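Local structure of Mlr6093 protein (Mesorhizobium loti, 2QJ8) at the interface of chains A and B. The protein belongs to the zinc-dependent aspartoacylase/succinylglutamate desuccinylase family and probably hydrolyses non-peptide carbon-nitrogen bonds of linear amides. Residues are numbered along the deposited sequence; one frame, centred on the assembly and turned at random. Chains: chain A/B, Mlr6093 protein.

The interface of chains A and B. Residues chain A 36-38, 66, 83, 85; chain B 293.
A:Pro36, A:Val37, A:Phe38, A:Arg66 and A:Pro85 surround the side chain of B:Leu293 in a knob-into-pocket apolar contact, one part of a two-fold symmetric homodimer interface. A loop of chain B carries the leucine into chain A, and the twin contact repeats this with the chains exchanged; the patch may thus help hold the pair together, though the coordinates alone do not prove that the dimer is biological. B:Leu293 loses 87 Å² of surface here, far more than any residue facing it. With its CG anti to the carbonyl carbon (chi1 -71°), the side chain points its fork into the pocket, and the two methyls diverge, CD1 toward the strand of residues 33-42 and CD2 toward A:Arg66, with A:Pro85 touching both. CD1 goes deeper and lies against backbone as much as side chain: it is 3.7 Å from the backbone N of A:Phe38 and 3.9 Å from CB of the same residue. The phenyl ring itself turns away, its CG anti to the backbone N (chi1 160°), so that the beta-carbon rather than the aromatic face meets the leucine. A:Pro36 closes one flank, its ring CB 3.9 Å from the branching CG of B:Leu293. On an adjoining side, CD2 faces helix 60-75, where the extended side chain of A:Arg66 crosses the leucine at about a right angle and brings its guanidinium NH1 within 3.8 Å of that methyl. The ring edge of A:Pro85 reaches toward both prongs of the fork, its CG 3.8 Å from CD2 and its CD 3.6 Å from CD1.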
loop_
_atom_site.group_PDB
_atom_site.type_symbol
_atom_site.label_atom_id
_atom_site.label_comp_id
_atom_site.label_asym_id
_atom_site.label_seq_id
_atom_site.Cartn_x
_atom_site.Cartn_y
_atom_site.Cartn_z
ATOM N N PRO A 36 1.717 -16.571 18.756
ATOM C CA PRO A 36 0.410 -17.110 19.162
ATOM C C PRO A 36 -0.209 -18.092 18.167
ATOM O O PRO A 36 -0.091 -17.910 16.948
ATOM C CB PRO A 36 -0.470 -15.866 19.300
ATOM C CG PRO A 36 0.459 -14.753 19.565
ATOM C CD PRO A 36 1.677 -15.100 18.695
ATOM N N VAL A 37 -0.842 -19.131 18.714
ATOM C CA VAL A 37 -1.445 -20.201 17.947
ATOM C C VAL A 37 -2.836 -20.491 18.523
ATOM O O VAL A 37 -3.056 -20.444 19.746
ATOM C CB VAL A 37 -0.567 -21.496 18.007
ATOM C CG1 VAL A 37 -1.263 -22.678 17.303
ATOM C CG2 VAL A 37 0.797 -21.242 17.404
ATOM N N PHE A 38 -3.771 -20.740 17.626
ATOM C CA PHE A 38 -5.124 -21.136 17.943
ATOM C C PHE A 38 -5.297 -22.552 17.398
ATOM O O PHE A 38 -4.785 -22.858 16.315
ATOM C CB PHE A 38 -6.094 -20.193 17.253
ATOM C CG PHE A 38 -7.485 -20.735 17.086
ATOM C CD1 PHE A 38 -8.450 -20.508 18.047
ATOM C CD2 PHE A 38 -7.846 -21.420 15.917
ATOM C CE1 PHE A 38 -9.744 -20.966 17.864
ATOM C CE2 PHE A 38 -9.125 -21.887 15.736
ATOM C CZ PHE A 38 -10.072 -21.668 16.700
ATOM N N ARG A 66 -7.625 -13.861 12.321
ATOM C CA ARG A 66 -8.221 -13.576 13.601
ATOM C C ARG A 66 -9.744 -13.655 13.552
ATOM O O ARG A 66 -10.379 -14.006 14.548
ATOM C CB ARG A 66 -7.802 -12.201 14.078
ATOM C CG ARG A 66 -6.403 -12.153 14.566
ATOM C CD ARG A 66 -5.938 -10.740 14.592
ATOM N NE ARG A 66 -4.542 -10.683 14.970
ATOM C CZ ARG A 66 -4.087 -10.733 16.210
ATOM N NH1 ARG A 66 -4.910 -10.858 17.259
ATOM N NH2 ARG A 66 -2.762 -10.679 16.394
ATOM N N ILE A 83 -4.388 -22.381 13.528
ATOM C CA ILE A 83 -4.189 -21.055 12.903
ATOM C C ILE A 83 -3.074 -20.284 13.579
ATOM O O ILE A 83 -3.051 -20.205 14.821
ATOM C CB ILE A 83 -5.478 -20.156 12.922
ATOM C CG1 ILE A 83 -6.668 -20.868 12.268
ATOM C CG2 ILE A 83 -5.228 -18.820 12.184
ATOM C CD1 ILE A 83 -8.063 -20.142 12.394
ATOM N N PRO A 85 -1.904 -16.579 12.970
ATOM C CA PRO A 85 -2.166 -15.368 12.178
ATOM C C PRO A 85 -0.991 -14.570 11.686
ATOM O O PRO A 85 -1.109 -14.015 10.600
ATOM C CB PRO A 85 -3.129 -14.522 13.081
ATOM C CG PRO A 85 -3.751 -15.549 13.969
ATOM C CD PRO A 85 -2.558 -16.440 14.286
ATOM N N LEU B 293 -4.034 -14.769 21.315
ATOM C CA LEU B 293 -5.267 -14.977 20.550
ATOM C C LEU B 293 -6.492 -15.158 21.431
ATOM O O LEU B 293 -7.591 -15.347 20.909
ATOM C CB LEU B 293 -5.118 -16.120 19.544
ATOM C CG LEU B 293 -4.220 -15.768 18.375
ATOM C CD1 LEU B 293 -3.877 -17.042 17.579
ATOM C CD2 LEU B 293 -4.890 -14.645 17.518
#